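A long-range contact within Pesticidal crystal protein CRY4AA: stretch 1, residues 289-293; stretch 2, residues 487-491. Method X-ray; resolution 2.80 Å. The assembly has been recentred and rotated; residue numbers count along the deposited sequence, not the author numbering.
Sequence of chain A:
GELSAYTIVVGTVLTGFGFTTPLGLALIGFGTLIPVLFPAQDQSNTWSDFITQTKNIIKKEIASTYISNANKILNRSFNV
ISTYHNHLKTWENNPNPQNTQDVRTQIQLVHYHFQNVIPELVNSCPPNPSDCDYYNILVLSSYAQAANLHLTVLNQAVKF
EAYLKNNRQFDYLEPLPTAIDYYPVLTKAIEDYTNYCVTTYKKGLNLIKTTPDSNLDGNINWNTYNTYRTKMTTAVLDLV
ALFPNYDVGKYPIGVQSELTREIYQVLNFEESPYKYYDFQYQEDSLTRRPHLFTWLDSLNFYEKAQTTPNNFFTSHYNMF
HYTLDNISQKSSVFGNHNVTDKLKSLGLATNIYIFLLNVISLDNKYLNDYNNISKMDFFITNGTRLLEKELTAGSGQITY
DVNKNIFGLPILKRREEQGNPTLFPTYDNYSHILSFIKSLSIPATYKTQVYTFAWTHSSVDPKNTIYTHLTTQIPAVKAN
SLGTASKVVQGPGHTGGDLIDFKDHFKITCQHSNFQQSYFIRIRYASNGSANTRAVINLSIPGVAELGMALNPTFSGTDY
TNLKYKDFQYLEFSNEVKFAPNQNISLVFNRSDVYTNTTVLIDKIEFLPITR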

# COMPACT_ATOMS: atom_id res chain seq x y z
N ARG A 289 -5.17 14.37 4.15
CA ARG A 289 -6.00 13.78 5.19
C ARG A 289 -6.76 12.58 4.63
O ARG A 289 -7.04 12.51 3.43
CB ARG A 289 -6.99 14.82 5.72
CG ARG A 289 -6.54 15.48 7.00
CD ARG A 289 -6.67 16.99 6.92
NE ARG A 289 -8.05 17.47 7.00
CZ ARG A 289 -8.41 18.72 6.72
NH1 ARG A 289 -7.49 19.61 6.34
NH2 ARG A 289 -9.68 19.09 6.82
N PRO A 290 -7.09 11.61 5.49
CA PRO A 290 -7.81 10.44 4.99
C PRO A 290 -8.92 10.87 4.04
O PRO A 290 -9.69 11.77 4.35
CB PRO A 290 -8.36 9.80 6.26
CG PRO A 290 -7.31 10.13 7.27
CD PRO A 290 -6.98 11.57 6.96
N HIS A 291 -8.98 10.24 2.87
CA HIS A 291 -9.99 10.58 1.88
C HIS A 291 -10.38 9.36 1.07
O HIS A 291 -9.81 8.28 1.24
CB HIS A 291 -9.44 11.65 0.93
CG HIS A 291 -8.24 11.21 0.16
ND1 HIS A 291 -6.97 11.69 0.42
CD2 HIS A 291 -8.10 10.35 -0.87
CE1 HIS A 291 -6.11 11.14 -0.42
NE2 HIS A 291 -6.77 10.33 -1.21
N LEU A 292 -11.36 9.54 0.18
CA LEU A 292 -11.81 8.48 -0.73
C LEU A 292 -10.78 8.49 -1.84
O LEU A 292 -10.34 9.55 -2.28
CB LEU A 292 -13.19 8.80 -1.32
CG LEU A 292 -14.39 8.90 -0.38
CD1 LEU A 292 -15.63 9.30 -1.18
CD2 LEU A 292 -14.59 7.55 0.33
N PHE A 293 -10.39 7.31 -2.31
CA PHE A 293 -9.38 7.22 -3.36
C PHE A 293 -9.64 8.23 -4.50
O PHE A 293 -10.77 8.37 -4.97
CB PHE A 293 -9.34 5.80 -3.93
CG PHE A 293 -8.14 5.53 -4.76
CD1 PHE A 293 -6.96 5.12 -4.17
CD2 PHE A 293 -8.17 5.72 -6.14
CE1 PHE A 293 -5.82 4.90 -4.95
CE2 PHE A 293 -7.04 5.50 -6.92
CZ PHE A 293 -5.87 5.10 -6.32
N LYS A 487 -17.13 9.76 7.72
CA LYS A 487 -15.81 10.29 7.41
C LYS A 487 -14.80 9.18 7.15
O LYS A 487 -15.02 8.03 7.52
CB LYS A 487 -15.32 11.19 8.55
CG LYS A 487 -15.08 10.48 9.87
CD LYS A 487 -14.57 11.46 10.92
CE LYS A 487 -14.26 10.78 12.25
NZ LYS A 487 -15.46 10.14 12.85
N VAL A 488 -13.71 9.52 6.48
CA VAL A 488 -12.68 8.55 6.19
C VAL A 488 -11.61 8.63 7.28
O VAL A 488 -11.02 9.68 7.49
CB VAL A 488 -12.00 8.82 4.82
CG1 VAL A 488 -10.86 7.83 4.60
CG2 VAL A 488 -13.02 8.72 3.68
N VAL A 489 -11.37 7.53 7.98
CA VAL A 489 -10.37 7.55 9.03
C VAL A 489 -9.15 6.76 8.62
O VAL A 489 -9.23 5.83 7.82
CB VAL A 489 -10.88 6.95 10.35
CG1 VAL A 489 -12.03 7.78 10.88
CG2 VAL A 489 -11.26 5.49 10.16
N GLN A 490 -8.02 7.15 9.19
CA GLN A 490 -6.73 6.52 8.97
C GLN A 490 -6.81 5.02 9.24
O GLN A 490 -7.40 4.59 10.24
CB GLN A 490 -5.72 7.16 9.92
CG GLN A 490 -4.49 6.36 10.17
CD GLN A 490 -3.41 6.69 9.19
OE1 GLN A 490 -3.57 6.48 7.98
NE2 GLN A 490 -2.30 7.23 9.69
N GLY A 491 -6.23 4.22 8.35
CA GLY A 491 -6.25 2.78 8.54
C GLY A 491 -5.35 2.41 9.70
O GLY A 491 -4.48 3.19 10.07

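How do the two backbones lie where they meet? Stretch 1 has no regular helix or strand, while stretch 2 runs as a strand through Val488 and Val489 before leaving it at Gln490. The two backbones come nearest where the CA of Pro290 stands 5.4 Å from the CA of Val488. No hydrogen bond crosses between the stretches, so the loop is not stitched to the strand as a neighbouring strand would be. At this nearest point Pro290 has no amide hydrogen to give in any case. The contact therefore rests on packing, and it is a small one, with 223 Å² buried when both sides are summed, although 196 residues or more separate any two that touch.

Which apolar side chains hold the contact together? Val488 is the centre of it. Its CA-to-CB bond points toward stretch 1, and with chi1 in the t well its two methyl groups meet different partners. CG1 of Val488 lies 3.6 Å from CB of Pro290, whose own CA-to-CB bond points toward stretch 2, so two compact aliphatic groups face each other at van der Waals distance. CG2 of Val488 sits 3.9 Å from CD2 of Leu292. The leucine reaches this methyl although its CA-to-CB bond points sideways, because the end of the side chain, with chi1 m and chi2 t, comes nearer to the strand. Such pairings have no directional bond; they gain by removing hydrocarbon surface from water and by close dispersion contact.

Where do side chains rest on backbone instead? The proline ring extends along stretch 2 beyond Val488. CB of Pro290 is 2.9 Å from the carbonyl O of Val488, a very tight approach of a carbon to an oxygen, and 3.9 Å from C of Val489. One atom further round the ring, CG of Pro290 lies 3.6 Å from the backbone N of Gln490. The ring thus lies against the main chain as the strand gives way to loop, covering polar backbone atoms without bonding to them. A reciprocal contact comes from Val488, whose CG1 is 3.5 Å from the backbone N of His291.

What do the remaining side chains do? Along the strand, Val489 follows the usual alternation: its CA-to-CB bond points away from stretch 1, and its side chain stays clear of it. The CA-to-CB bond of His291 also points away from the other stretch, and its ring serves stretch 1 itself. ND1 of His291 donates a hydrogen bond to the carbonyl O of Arg289 at 3.1 Å, with an N-H...O angle of 136°, which is noticeably bent. This bond ties together the residues on either side of Pro290 in sequence. Arg289 and Lys487 take no part in the contact, since the ends of both long side chains lead away; NZ of Lys487 is hydrogen-bonded elsewhere in the structure.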